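Local coordinates for protein exoglucanase A (Cellulomonas fimi, PDB 7CBD) that hydrolyses beta-1,4-glucosidic linkages of cellulose with inversion of anomeric configuration, releasing cellobiose from the non-reducing chain ends, the chain here being its family 6 catalytic domain, at residues V4-Y10 with P185-Y190; L151-T155 with P207-F212; I193-L199 with D267-Y273; T296-W301 with L338-R344. All coordinates share one frame. Where two conformers were deposited one is given. Residue numbers count along the deposited sequence, not the author numbering.

Contact 1 of 4, residues V4-Y10 with P185-Y190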
loop_
_atom_site.group_PDB
_atom_site.type_symbol
_atom_site.label_atom_id
_atom_site.label_comp_id
_atom_site.label_asym_id
_atom_site.label_seq_id
_atom_site.Cartn_x
_atom_site.Cartn_y
_atom_site.Cartn_z
ATOM N N VAL A 4 7.308 9.342 -25.353
ATOM C CA VAL A 4 7.884 8.011 -25.205
ATOM C C VAL A 4 7.657 7.492 -23.787
ATOM O O VAL A 4 7.576 8.252 -22.813
ATOM C CB VAL A 4 9.368 7.939 -25.612
ATOM C CG1 VAL A 4 9.584 8.564 -26.987
ATOM C CG2 VAL A 4 10.239 8.589 -24.561
ATOM N N HIS A 5 7.530 6.177 -23.681
ATOM C CA HIS A 5 7.291 5.510 -22.410
ATOM C C HIS A 5 8.621 5.378 -21.675
ATOM O O HIS A 5 9.567 4.796 -22.211
ATOM C CB HIS A 5 6.698 4.140 -22.723
ATOM C CG HIS A 5 6.215 3.393 -21.524
ATOM N ND1 HIS A 5 4.984 3.625 -20.947
ATOM C CD2 HIS A 5 6.784 2.392 -20.811
ATOM C CE1 HIS A 5 4.823 2.809 -19.921
ATOM N NE2 HIS A 5 5.897 2.046 -19.819
ATOM N N VAL A 6 8.707 5.915 -20.460
ATOM C CA VAL A 6 9.987 6.029 -19.770
ATOM C C VAL A 6 10.213 4.870 -18.809
ATOM O O VAL A 6 9.296 4.131 -18.439
ATOM C CB VAL A 6 10.179 7.387 -19.054
ATOM C CG1 VAL A 6 10.111 8.537 -20.052
ATOM C CG2 VAL A 6 9.163 7.562 -17.924
ATOM N N ASP A 7 11.471 4.720 -18.391
ATOM C CA ASP A 7 11.840 3.670 -17.449
ATOM C C ASP A 7 11.263 3.923 -16.059
ATOM O O ASP A 7 10.851 2.985 -15.368
ATOM C CB ASP A 7 13.361 3.581 -17.364
ATOM C CG ASP A 7 13.811 2.712 -16.221
ATOM O OD1 ASP A 7 13.573 1.488 -16.289
ATOM O OD2 ASP A 7 14.355 3.253 -15.234
ATOM N N ASN A 8 11.249 5.177 -15.617
ATOM C CA ASN A 8 10.782 5.535 -14.282
ATOM C C ASN A 8 9.943 6.798 -14.408
ATOM O O ASN A 8 10.497 7.902 -14.538
ATOM C CB ASN A 8 11.949 5.761 -13.326
ATOM C CG ASN A 8 11.481 6.174 -11.943
ATOM O OD1 ASN A 8 10.280 6.198 -11.669
ATOM N ND2 ASN A 8 12.416 6.516 -11.072
ATOM N N PRO A 9 8.610 6.681 -14.363
ATOM C CA PRO A 9 7.767 7.872 -14.532
ATOM C C PRO A 9 7.929 8.886 -13.413
ATOM O O PRO A 9 7.588 10.062 -13.610
ATOM C CB PRO A 9 6.345 7.293 -14.581
ATOM C CG PRO A 9 6.444 6.045 -13.740
ATOM C CD PRO A 9 7.812 5.482 -14.053
ATOM N N TYR A 10 8.473 8.480 -12.260
ATOM C CA TYR A 10 8.656 9.384 -11.130
ATOM C C TYR A 10 9.899 10.257 -11.244
ATOM O O TYR A 10 9.972 11.279 -10.559
ATOM C CB TYR A 10 8.720 8.595 -9.822
ATOM C CG TYR A 10 7.452 7.838 -9.486
ATOM C CD1 TYR A 10 6.457 8.419 -8.713
ATOM C CD2 TYR A 10 7.261 6.533 -9.927
ATOM C CE1 TYR A 10 5.294 7.724 -8.396
ATOM C CE2 TYR A 10 6.107 5.827 -9.618
ATOM C CZ TYR A 10 5.132 6.426 -8.848
ATOM O OH TYR A 10 3.995 5.714 -8.553
ATOM N N PRO A 185 0.085 4.554 -23.592
ATOM C CA PRO A 185 1.537 4.757 -23.431
ATOM C C PRO A 185 1.938 5.540 -22.198
ATOM O O PRO A 185 3.093 5.421 -21.770
ATOM C CB PRO A 185 1.939 5.498 -24.714
ATOM C CG PRO A 185 0.674 6.126 -25.183
ATOM C CD PRO A 185 -0.411 5.152 -24.842
ATOM N N ASN A 186 1.053 6.358 -21.634
ATOM C CA ASN A 186 1.378 7.121 -20.439
ATOM C C ASN A 186 0.916 6.440 -19.159
ATOM O O ASN A 186 0.917 7.075 -18.098
ATOM C CB ASN A 186 0.841 8.557 -20.534
ATOM C CG ASN A 186 -0.649 8.610 -20.824
ATOM O OD1 ASN A 186 -1.209 7.720 -21.474
ATOM N ND2 ASN A 186 -1.300 9.662 -20.349
ATOM N N VAL A 187 0.517 5.170 -19.229
ATOM C CA VAL A 187 0.181 4.383 -18.047
ATOM C C VAL A 187 1.342 3.449 -17.744
ATOM O O VAL A 187 1.890 2.806 -18.653
ATOM C CB VAL A 187 -1.133 3.601 -18.235
ATOM C CG1 VAL A 187 -1.420 2.729 -17.012
ATOM C CG2 VAL A 187 -2.286 4.557 -18.472
ATOM N N TYR A 188 1.714 3.384 -16.462
ATOM C CA TYR A 188 2.841 2.606 -15.959
ATOM C C TYR A 188 2.282 1.649 -14.919
ATOM O O TYR A 188 1.695 2.086 -13.927
ATOM C CB TYR A 188 3.881 3.548 -15.331
ATOM C CG TYR A 188 4.480 4.467 -16.382
ATOM C CD1 TYR A 188 5.704 4.166 -16.965
ATOM C CD2 TYR A 188 3.796 5.598 -16.837
ATOM C CE1 TYR A 188 6.243 4.967 -17.965
ATOM C CE2 TYR A 188 4.325 6.414 -17.840
ATOM C CZ TYR A 188 5.552 6.086 -18.403
ATOM O OH TYR A 188 6.098 6.865 -19.405
ATOM N N ASN A 189 2.434 0.349 -15.157
ATOM C CA ASN A 189 1.784 -0.674 -14.346
ATOM C C ASN A 189 2.747 -1.186 -13.289
ATOM O O ASN A 189 3.801 -1.748 -13.622
ATOM C CB ASN A 189 1.336 -1.836 -15.225
ATOM C CG ASN A 189 0.213 -1.457 -16.148
ATOM O OD1 ASN A 189 -0.612 -0.609 -15.824
ATOM N ND2 ASN A 189 0.179 -2.076 -17.317
ATOM N N TYR A 190 2.369 -1.021 -12.022
ATOM C CA TYR A 190 3.140 -1.517 -10.889
ATOM C C TYR A 190 2.339 -2.630 -10.228
ATOM O O TYR A 190 1.300 -2.375 -9.608
ATOM C CB TYR A 190 3.446 -0.388 -9.908
ATOM C CG TYR A 190 4.529 0.544 -10.415
ATOM C CD1 TYR A 190 5.862 0.327 -10.088
ATOM C CD2 TYR A 190 4.222 1.635 -11.233
ATOM C CE1 TYR A 190 6.871 1.172 -10.558
ATOM C CE2 TYR A 190 5.221 2.484 -11.713
ATOM C CZ TYR A 190 6.540 2.245 -11.363
ATOM O OH TYR A 190 7.532 3.082 -11.824
HETATM O O HOH W 1 8.181 2.243 -14.602
#
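Two direct hydrogen bonds fix the N-terminal segment 4-10 against strand 187-192 and the loop that leads into it. His5 ND1 donates to Pro185 O at 2.7 Å (177°), and the backbone Val6 N donates to the phenol oxygen Tyr188 OH at 3.0 Å (171°). His5 NE2 is bonded to Asp227, so both ring nitrogens are engaged. A third link is indirect: water 1 donates to Asp7 O (2.9 Å) and to Tyr190 OH (3.0 Å), a hydroxyl that also bonds Asp359.

Ring contacts supply the rest. The imidazole of His5 lies on Tyr188 as an offset stack, centroids 4.1 Å apart and planes 9° from parallel. Over the opposite face of the same phenol sits Pro9, whose CB is 3.7 Å from the centroid and 7° off the normal, a CH-pi contact. Apolar packing continues with Tyr10 CE2 at 4.0 Å from Tyr190 CZ.

Within segment 4-10, Asn8 OD1 accepts from Tyr10 N (3.0 Å), an Asx turn that bends the chain ahead of strand 14-15. The segment lies across the N-terminal end of strand 187-192, beside strands 141-146 and 291-295, in the distorted beta/alpha barrel of glycoside hydrolase family 6.

Contact 2 of 4, residues L151-T155 with P207-F212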
loop_
_atom_site.group_PDB
_atom_site.type_symbol
_atom_site.label_atom_id
_atom_site.label_comp_id
_atom_site.label_asym_id
_atom_site.label_seq_id
_atom_site.Cartn_x
_atom_site.Cartn_y
_atom_site.Cartn_z
ATOM N N LEU A 151 -2.473 -11.737 -6.362
ATOM C CA LEU A 151 -1.773 -12.918 -6.868
ATOM C C LEU A 151 -1.023 -13.733 -5.821
ATOM O O LEU A 151 -1.054 -14.973 -5.912
ATOM C CB LEU A 151 -0.869 -12.553 -8.052
ATOM C CG LEU A 151 -1.619 -12.157 -9.322
ATOM C CD1 LEU A 151 -0.676 -11.473 -10.301
ATOM C CD2 LEU A 151 -2.266 -13.365 -9.981
ATOM N N PRO A 152 -0.328 -13.143 -4.844
ATOM C CA PRO A 152 0.403 -13.977 -3.876
ATOM C C PRO A 152 -0.487 -14.842 -2.992
ATOM O O PRO A 152 0.033 -15.756 -2.340
ATOM C CB PRO A 152 1.191 -12.955 -3.051
ATOM C CG PRO A 152 1.327 -11.759 -3.962
ATOM C CD PRO A 152 0.019 -11.715 -4.694
ATOM N N ASN A 153 -1.796 -14.586 -2.939
ATOM C CA ASN A 153 -2.681 -15.528 -2.263
ATOM C C ASN A 153 -2.645 -16.892 -2.931
ATOM O O ASN A 153 -2.929 -17.903 -2.283
ATOM C CB ASN A 153 -4.117 -15.013 -2.285
ATOM C CG ASN A 153 -4.341 -13.888 -1.319
ATOM O OD1 ASN A 153 -4.357 -14.096 -0.107
ATOM N ND2 ASN A 153 -4.511 -12.682 -1.845
ATOM N N LEU A 154 -2.301 -16.943 -4.219
ATOM C CA LEU A 154 -2.367 -18.194 -4.959
ATOM C C LEU A 154 -1.210 -19.128 -4.642
ATOM O O LEU A 154 -1.284 -20.316 -4.981
ATOM C CB LEU A 154 -2.466 -17.917 -6.467
ATOM C CG LEU A 154 -3.573 -16.935 -6.885
ATOM C CD1 LEU A 154 -3.686 -16.888 -8.402
ATOM C CD2 LEU A 154 -4.923 -17.246 -6.237
ATOM N N THR A 155 -0.155 -18.627 -3.995
ATOM C CA THR A 155 0.991 -19.442 -3.617
ATOM C C THR A 155 1.177 -19.570 -2.113
ATOM O O THR A 155 2.056 -20.322 -1.679
ATOM C CB THR A 155 2.270 -18.839 -4.202
ATOM O OG1 THR A 155 2.299 -17.442 -3.883
ATOM C CG2 THR A 155 2.307 -19.016 -5.712
ATOM N N PRO A 207 8.133 -18.977 -5.330
ATOM C CA PRO A 207 6.931 -19.291 -6.118
ATOM C C PRO A 207 6.163 -18.056 -6.549
ATOM O O PRO A 207 5.565 -18.050 -7.634
ATOM C CB PRO A 207 6.113 -20.178 -5.172
ATOM C CG PRO A 207 7.152 -20.829 -4.306
ATOM C CD PRO A 207 8.195 -19.769 -4.087
ATOM N N SER A 208 6.179 -16.993 -5.742
ATOM C CA SER A 208 5.496 -15.768 -6.140
ATOM C C SER A 208 6.157 -15.144 -7.361
ATOM O O SER A 208 5.472 -14.728 -8.302
ATOM C CB SER A 208 5.443 -14.786 -4.972
ATOM O OG SER A 208 4.651 -15.333 -3.942
ATOM N N ALA A 209 7.492 -15.067 -7.366
ATOM C CA ALA A 209 8.183 -14.510 -8.527
ATOM C C ALA A 209 7.871 -15.303 -9.793
ATOM O O ALA A 209 7.647 -14.721 -10.864
ATOM C CB ALA A 209 9.689 -14.458 -8.281
ATOM N N THR A 210 7.870 -16.633 -9.693
ATOM C CA THR A 210 7.527 -17.476 -10.835
ATOM C C THR A 210 6.113 -17.193 -11.324
ATOM O O THR A 210 5.872 -17.098 -12.534
ATOM C CB THR A 210 7.686 -18.944 -10.439
ATOM O OG1 THR A 210 9.047 -19.168 -10.066
ATOM C CG2 THR A 210 7.292 -19.875 -11.588
ATOM N N LEU A 211 5.160 -17.045 -10.401
ATOM C CA LEU A 211 3.787 -16.765 -10.809
ATOM C C LEU A 211 3.672 -15.406 -11.491
ATOM O O LEU A 211 2.927 -15.257 -12.465
ATOM C CB LEU A 211 2.846 -16.862 -9.610
ATOM C CG LEU A 211 1.355 -16.779 -9.941
ATOM C CD1 LEU A 211 0.577 -17.740 -9.045
ATOM C CD2 LEU A 211 0.832 -15.370 -9.794
ATOM N N PHE A 212 4.390 -14.395 -10.991
ATOM C CA PHE A 212 4.380 -13.102 -11.670
ATOM C C PHE A 212 4.908 -13.217 -13.094
ATOM O O PHE A 212 4.371 -12.586 -14.016
ATOM C CB PHE A 212 5.199 -12.085 -10.871
ATOM C CG PHE A 212 4.523 -11.629 -9.602
ATOM C CD1 PHE A 212 3.216 -11.162 -9.624
ATOM C CD2 PHE A 212 5.189 -11.679 -8.388
ATOM C CE1 PHE A 212 2.590 -10.746 -8.460
ATOM C CE2 PHE A 212 4.565 -11.266 -7.215
ATOM C CZ PHE A 212 3.263 -10.791 -7.254
#
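Leu211 is the main projection of helix 202-218 toward segment 151-155, with 78 Å² of its surface covered. In the conformer given, its CD2 meets Leu151 CD2 at 3.7 Å, while its CD1 lies 4.0 Å from both Leu154 CB and Thr155 CG2, so the forked end fills a hollow walled by these three residues.

One residue further on, the CA-to-CB bond of Phe212 points sideways to segment 151-155, yet its ring reaches Leu151 and Pro152 obliquely: CE1 is 3.8 Å from Leu151 CD1, and CZ is 3.9 Å from Pro152 CG. The contact joins two elements of the alpha/beta barrel of glycoside hydrolase family 6: the short, weakly bonded helix about 153-156 with the residues leading into it, after strand 141-146, and the long helix 202-218 that follows strand 187-192. Asp149, the predicted proton donor, is close by, its side chain about 7 Å from that of Pro152.

At the outer end, the methyl of Thr155 fits against the first turn of segment 207-212, CG2 lying 3.9 Å from Pro207 O and 4.0 Å from Pro207 CB. Beside it, Thr155 OG1 comes within 3.2 Å of Ser208 OG, whose hydroxyl is hydrogen-bonded to Asn204 O.

Contact 3 of 4, residues I193-L199 with D267-Y273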
loop_
_atom_site.group_PDB
_atom_site.type_symbol
_atom_site.label_atom_id
_atom_site.label_comp_id
_atom_site.label_asym_id
_atom_site.label_seq_id
_atom_site.Cartn_x
_atom_site.Cartn_y
_atom_site.Cartn_z
ATOM N N ILE A 193 3.184 -6.559 -4.775
ATOM C CA ILE A 193 3.970 -7.712 -4.336
ATOM C C ILE A 193 3.866 -7.948 -2.831
ATOM O O ILE A 193 4.800 -8.463 -2.205
ATOM C CB ILE A 193 5.434 -7.653 -4.824
ATOM C CG1 ILE A 193 6.159 -6.418 -4.280
ATOM C CG2 ILE A 193 5.483 -7.727 -6.334
ATOM C CD1 ILE A 193 7.663 -6.557 -4.313
ATOM N N GLY A 194 2.724 -7.616 -2.235
ATOM C CA GLY A 194 2.597 -7.890 -0.812
ATOM C C GLY A 194 3.657 -7.146 -0.026
ATOM O O GLY A 194 3.994 -5.998 -0.332
ATOM N N HIS A 195 4.196 -7.804 0.996
ATOM C CA HIS A 195 5.216 -7.208 1.852
ATOM C C HIS A 195 6.027 -8.336 2.474
ATOM O O HIS A 195 5.670 -9.511 2.367
ATOM C CB HIS A 195 4.603 -6.314 2.938
ATOM C CG HIS A 195 3.774 -7.061 3.938
ATOM N ND1 HIS A 195 4.185 -7.276 5.238
ATOM C CD2 HIS A 195 2.564 -7.660 3.824
ATOM C CE1 HIS A 195 3.260 -7.964 5.882
ATOM N NE2 HIS A 195 2.264 -8.207 5.049
ATOM N N SER A 196 7.105 -7.967 3.173
ATOM C CA SER A 196 8.014 -8.995 3.672
ATOM C C SER A 196 7.370 -9.890 4.722
ATOM O O SER A 196 7.763 -11.052 4.855
ATOM C CB SER A 196 9.296 -8.376 4.231
ATOM O OG SER A 196 9.031 -7.412 5.237
ATOM N N GLY A 197 6.410 -9.375 5.490
ATOM C CA GLY A 197 5.750 -10.195 6.491
ATOM C C GLY A 197 4.800 -11.226 5.922
ATOM O O GLY A 197 4.242 -12.032 6.675
ATOM N N TRP A 198 4.597 -11.219 4.607
ATOM C CA TRP A 198 3.789 -12.205 3.905
ATOM C C TRP A 198 4.641 -13.098 3.018
ATOM O O TRP A 198 4.492 -14.325 3.048
ATOM C CB TRP A 198 2.740 -11.455 3.065
ATOM C CG TRP A 198 1.732 -12.297 2.321
ATOM C CD1 TRP A 198 1.519 -13.649 2.422
ATOM C CD2 TRP A 198 0.797 -11.816 1.356
ATOM N NE1 TRP A 198 0.498 -14.028 1.580
ATOM C CE2 TRP A 198 0.042 -12.920 0.914
ATOM C CE3 TRP A 198 0.524 -10.551 0.823
ATOM C CZ2 TRP A 198 -0.967 -12.796 -0.035
ATOM C CZ3 TRP A 198 -0.470 -10.431 -0.117
ATOM C CH2 TRP A 198 -1.202 -11.547 -0.542
ATOM N N LEU A 199 5.574 -12.511 2.266
ATOM C CA LEU A 199 6.269 -13.233 1.206
ATOM C C LEU A 199 7.783 -13.283 1.376
ATOM O O LEU A 199 8.474 -13.736 0.460
ATOM C CB LEU A 199 5.906 -12.648 -0.167
ATOM C CG LEU A 199 4.404 -12.553 -0.448
ATOM C CD1 LEU A 199 4.146 -11.783 -1.727
ATOM C CD2 LEU A 199 3.781 -13.956 -0.499
ATOM N N ASP A 267 13.755 -11.466 5.847
ATOM C CA ASP A 267 13.398 -10.119 5.398
ATOM C C ASP A 267 12.630 -9.441 6.527
ATOM O O ASP A 267 11.434 -9.684 6.712
ATOM C CB ASP A 267 12.555 -10.150 4.123
ATOM C CG ASP A 267 13.326 -10.628 2.900
ATOM O OD1 ASP A 267 14.547 -10.870 2.987
ATOM O OD2 ASP A 267 12.696 -10.765 1.833
ATOM N N PHE A 268 13.319 -8.575 7.265
ATOM C CA PHE A 268 12.739 -7.859 8.393
ATOM C C PHE A 268 12.112 -6.532 7.985
ATOM O O PHE A 268 11.452 -5.890 8.810
ATOM C CB PHE A 268 13.817 -7.520 9.430
ATOM C CG PHE A 268 14.419 -8.703 10.153
ATOM C CD1 PHE A 268 13.999 -10.010 9.941
ATOM C CD2 PHE A 268 15.423 -8.474 11.082
ATOM C CE1 PHE A 268 14.581 -11.060 10.646
ATOM C CE2 PHE A 268 15.999 -9.511 11.787
ATOM C CZ PHE A 268 15.583 -10.807 11.568
ATOM N N ASP A 269 12.330 -6.080 6.757
ATOM C CA ASP A 269 11.868 -4.757 6.359
ATOM C C ASP A 269 11.739 -4.711 4.846
ATOM O O ASP A 269 12.113 -5.651 4.142
ATOM C CB ASP A 269 12.781 -3.648 6.906
ATOM C CG ASP A 269 14.230 -3.805 6.483
ATOM O OD1 ASP A 269 14.470 -4.087 5.296
ATOM O OD2 ASP A 269 15.130 -3.615 7.336
ATOM N N GLU A 270 11.199 -3.598 4.356
ATOM C CA GLU A 270 10.827 -3.514 2.952
ATOM C C GLU A 270 11.993 -3.148 2.051
ATOM O O GLU A 270 11.966 -3.488 0.865
ATOM C CB GLU A 270 9.643 -2.559 2.770
ATOM C CG GLU A 270 8.362 -3.068 3.439
ATOM C CD GLU A 270 7.916 -4.419 2.895
ATOM O OE1 GLU A 270 7.384 -4.462 1.768
ATOM O OE2 GLU A 270 8.108 -5.446 3.586
ATOM N N ILE A 271 13.018 -2.473 2.576
ATOM C CA ILE A 271 14.243 -2.300 1.798
ATOM C C ILE A 271 14.831 -3.660 1.447
ATOM O O ILE A 271 15.164 -3.937 0.289
ATOM C CB ILE A 271 15.251 -1.411 2.553
ATOM C CG1 ILE A 271 14.773 0.047 2.578
ATOM C CG2 ILE A 271 16.646 -1.519 1.935
ATOM C CD1 ILE A 271 14.568 0.659 1.213
ATOM N N ASP A 272 14.948 -4.538 2.440
ATOM C CA ASP A 272 15.503 -5.856 2.164
ATOM C C ASP A 272 14.572 -6.673 1.278
ATOM O O ASP A 272 15.031 -7.411 0.399
ATOM C CB ASP A 272 15.817 -6.574 3.476
ATOM C CG ASP A 272 16.911 -5.876 4.274
ATOM O OD1 ASP A 272 17.635 -5.037 3.697
ATOM O OD2 ASP A 272 17.052 -6.155 5.481
ATOM N N TYR A 273 13.261 -6.530 1.479
ATOM C CA TYR A 273 12.296 -7.295 0.702
ATOM C C TYR A 273 12.313 -6.884 -0.769
ATOM O O TYR A 273 12.305 -7.741 -1.657
ATOM C CB TYR A 273 10.900 -7.138 1.315
ATOM C CG TYR A 273 9.836 -7.864 0.536
ATOM C CD1 TYR A 273 9.880 -9.247 0.379
ATOM C CD2 TYR A 273 8.790 -7.169 -0.054
ATOM C CE1 TYR A 273 8.909 -9.908 -0.358
ATOM C CE2 TYR A 273 7.826 -7.816 -0.791
ATOM C CZ TYR A 273 7.892 -9.188 -0.942
ATOM O OH TYR A 273 6.952 -9.857 -1.684
#
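One carboxylate oxygen, Glu270 OE2, accepts two hydrogen bonds from a single residue: Ser196 N at 2.7 Å with an angle of 163°, and Ser196 OG, also at 2.7 Å. The other oxygen, Glu270 OE1, is taken by Ser231 OG, so the buried acid is satisfied at both ends of its carboxylate. The third bond across the interface runs from Tyr273 OH to the carbonyl Ile193 O at 2.6 Å.

These bonds tie the turn after strand 187-192 to the first turn of helix 270-283, on the side of the family 6 alpha/beta barrel where the strands' C-terminal ends surround the active site. Gly194 lies about 7 Å from the side chain of Asp149, the predicted proton donor. Each segment starts a helix. His195 holds the N-cap position of helix 196-199, its O accepting from Trp198 N and Leu199 N, both at 3.0 Å, while its ND1 bonds Thr237. Asp269 caps helix 270-283 through OD1, which receives Asp272 N at 2.9 Å (166°); its OD2 accepts from Glu241 N.

Around the polar core, the Tyr273 ring supplies apolar surface: Ile193 CD1 lies 3.7 Å from CE2, Leu199 CB 4.1 Å from CZ, and the backbone at Ser196 N passes over one face. Ser196 CB also packs on Asp267 CB at 3.7 Å, and Asp267 OD2 is bonded to His276.

Contact 4 of 4, residues T296-W301 with L338-R344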
loop_
_atom_site.group_PDB
_atom_site.type_symbol
_atom_site.label_atom_id
_atom_site.label_comp_id
_atom_site.label_asym_id
_atom_site.label_seq_id
_atom_site.Cartn_x
_atom_site.Cartn_y
_atom_site.Cartn_z
ATOM N N THR A 296 4.981 3.981 1.776
ATOM C CA THR A 296 5.500 4.438 3.063
ATOM C C THR A 296 4.455 5.203 3.876
ATOM O O THR A 296 4.800 5.886 4.850
ATOM C CB THR A 296 6.750 5.296 2.846
ATOM O OG1 THR A 296 6.436 6.366 1.947
ATOM C CG2 THR A 296 7.878 4.466 2.253
ATOM N N SER A 297 3.177 5.060 3.518
ATOM C CA SER A 297 2.123 5.849 4.146
ATOM C C SER A 297 2.032 5.621 5.649
ATOM O O SER A 297 1.734 6.560 6.400
ATOM C CB SER A 297 0.785 5.537 3.487
ATOM O OG SER A 297 0.523 4.142 3.443
ATOM N N ARG A 298 2.229 4.378 6.107
ATOM C CA ARG A 298 1.918 4.052 7.494
ATOM C C ARG A 298 2.940 3.110 8.117
ATOM O O ARG A 298 2.610 2.375 9.056
ATOM C CB ARG A 298 0.493 3.489 7.633
ATOM C CG ARG A 298 -0.583 4.436 7.112
ATOM C CD ARG A 298 -1.988 3.912 7.340
ATOM N NE ARG A 298 -2.173 2.632 6.658
ATOM C CZ ARG A 298 -3.298 1.921 6.681
ATOM N NH1 ARG A 298 -4.354 2.357 7.369
ATOM N NH2 ARG A 298 -3.363 0.760 6.032
ATOM N N ASN A 299 4.191 3.140 7.647
ATOM C CA ASN A 299 5.207 2.189 8.088
ATOM C C ASN A 299 6.332 2.837 8.893
ATOM O O ASN A 299 7.402 2.238 9.035
ATOM C CB ASN A 299 5.763 1.361 6.920
ATOM C CG ASN A 299 6.558 2.188 5.926
ATOM O OD1 ASN A 299 6.733 3.392 6.091
ATOM N ND2 ASN A 299 7.042 1.533 4.873
ATOM N N GLY A 300 6.108 4.038 9.436
ATOM C CA GLY A 300 7.178 4.742 10.132
ATOM C C GLY A 300 7.517 4.179 11.503
ATOM O O GLY A 300 8.684 4.181 11.906
ATOM N N TRP A 301 6.510 3.726 12.253
ATOM C CA TRP A 301 6.724 3.189 13.605
ATOM C C TRP A 301 7.568 4.127 14.476
ATOM O O TRP A 301 8.582 3.736 15.062
ATOM C CB TRP A 301 7.301 1.770 13.556
ATOM C CG TRP A 301 6.306 0.800 13.032
ATOM C CD1 TRP A 301 6.306 0.194 11.806
ATOM C CD2 TRP A 301 5.123 0.350 13.703
ATOM N NE1 TRP A 301 5.202 -0.621 11.679
ATOM C CE2 TRP A 301 4.456 -0.537 12.827
ATOM C CE3 TRP A 301 4.557 0.611 14.960
ATOM C CZ2 TRP A 301 3.258 -1.166 13.170
ATOM C CZ3 TRP A 301 3.368 -0.018 15.300
ATOM C CH2 TRP A 301 2.730 -0.892 14.408
ATOM N N LEU A 338 -2.736 -1.304 15.950
ATOM C CA LEU A 338 -2.526 -0.220 16.897
ATOM C C LEU A 338 -1.088 0.281 16.852
ATOM O O LEU A 338 -0.139 -0.501 16.753
ATOM C CB LEU A 338 -2.846 -0.708 18.308
ATOM C CG LEU A 338 -4.336 -0.615 18.649
ATOM C CD1 LEU A 338 -4.684 -1.518 19.818
ATOM C CD2 LEU A 338 -4.741 0.823 18.938
ATOM N N GLY A 339 -0.936 1.603 16.932
ATOM C CA GLY A 339 0.356 2.226 17.142
ATOM C C GLY A 339 1.126 2.601 15.894
ATOM O O GLY A 339 2.200 3.204 16.010
ATOM N N ALA A 340 0.610 2.292 14.710
ATOM C CA ALA A 340 1.327 2.591 13.476
ATOM C C ALA A 340 1.470 4.101 13.285
ATOM O O ALA A 340 0.631 4.892 13.733
ATOM C CB ALA A 340 0.578 1.992 12.290
ATOM N N GLY A 341 2.559 4.491 12.615
ATOM C CA GLY A 341 2.815 5.882 12.315
ATOM C C GLY A 341 3.145 6.081 10.846
ATOM O O GLY A 341 3.568 5.161 10.147
ATOM N N ILE A 342 2.940 7.319 10.389
ATOM C CA ILE A 342 3.288 7.696 9.023
ATOM C C ILE A 342 4.784 7.509 8.799
ATOM O O ILE A 342 5.599 7.726 9.705
ATOM C CB ILE A 342 2.833 9.146 8.775
ATOM C CG1 ILE A 342 1.305 9.200 8.684
ATOM C CG2 ILE A 342 3.469 9.737 7.535
ATOM C CD1 ILE A 342 0.721 10.602 8.678
ATOM N N GLY A 343 5.151 7.086 7.596
ATOM C CA GLY A 343 6.541 6.881 7.222
ATOM C C GLY A 343 7.117 8.012 6.393
ATOM O O GLY A 343 6.681 9.168 6.479
ATOM N N ARG A 344 8.117 7.677 5.577
ATOM C CA ARG A 344 8.778 8.669 4.740
ATOM C C ARG A 344 7.788 9.333 3.791
ATOM O O ARG A 344 6.916 8.678 3.210
ATOM C CB ARG A 344 9.876 7.990 3.922
ATOM C CG ARG A 344 11.104 7.606 4.727
ATOM C CD ARG A 344 12.073 8.768 4.825
ATOM N NE ARG A 344 12.636 9.144 3.528
ATOM C CZ ARG A 344 13.749 8.626 3.007
ATOM N NH1 ARG A 344 14.431 7.698 3.667
ATOM N NH2 ARG A 344 14.189 9.044 1.822
HETATM O O HOH W 2 4.040 2.385 11.395
HETATM O O HOH W 3 8.981 4.945 5.540
#
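The shortest direct hydrogen bond runs from Thr296 OG1 to Arg344 O at 2.7 Å; next comes Gly300 N to Gly341 O at 2.9 Å (152°). A third, Gly343 N to Thr296 O at 3.0 Å, is weak (125°). Two waters extend the polar network. Water 2 donates to Arg298 O (2.7 Å) and accepts from Trp301 N (2.9 Å) and Gly341 N (2.8 Å); water 3 donates to Asn299 OD1 (2.8 Å) and accepts from Arg344 N (2.9 Å). Asn299 ND2 is hydrogen-bonded to Asp232.

CA-H...O contacts follow, Ile342 CA to Ser297 O at 3.3 Å, a carbonyl without polar partner, and Gly300 CA to Ile342 O at 3.4 Å. Glycine permits this closeness: the CA atoms of Gly300 and Gly343 are 3.7 Å apart, and a CB on Gly300 would fall 2.0 Å from Ile342 O. Trp301 covers Ala340, whose CA stands 3.9 Å from the six-membered ring centroid, 16° off the normal, a CH-pi contact.

The CA-to-CB bond of Arg298 points away from segment 338-344, and its guanidinium forms a salt bridge with Asp371, the predicted nucleophile, placing the contact beside the probable active site. The two loops flank helix 316-323: segment 338-344 precedes strand 347-348, while segment 296-301 follows strand 291-295. Helix 417-425 packs on Arg298 and Ile342, strand 358-362 on Thr296 and Arg344.

Overall arrangement
All four contacts are largely buried, but contacts 3 and 4 lie nearer the chain's centre, their centres about 12 and 11 Å from it, against about 19 and 18 Å for contacts 1 and 2. Contacts 1 and 3 use successive parts of one barrel unit, strand 187-192 and the turn following it. Contact 2 touches contact 3 directly, Pro152 CB meeting Leu199 CD1 at 3.4 Å. Contact 4 stands about 5 Å from contact 3 at the nearest atoms. Contacts 2, 3 and 4 adjoin the predicted catalytic acids, yet differ in chemistry: apolar packing in 2, carboxylate hydrogen bonds in 3, backbone and water bonds in 4. Contact 1, away from them, relies on aromatic stacking.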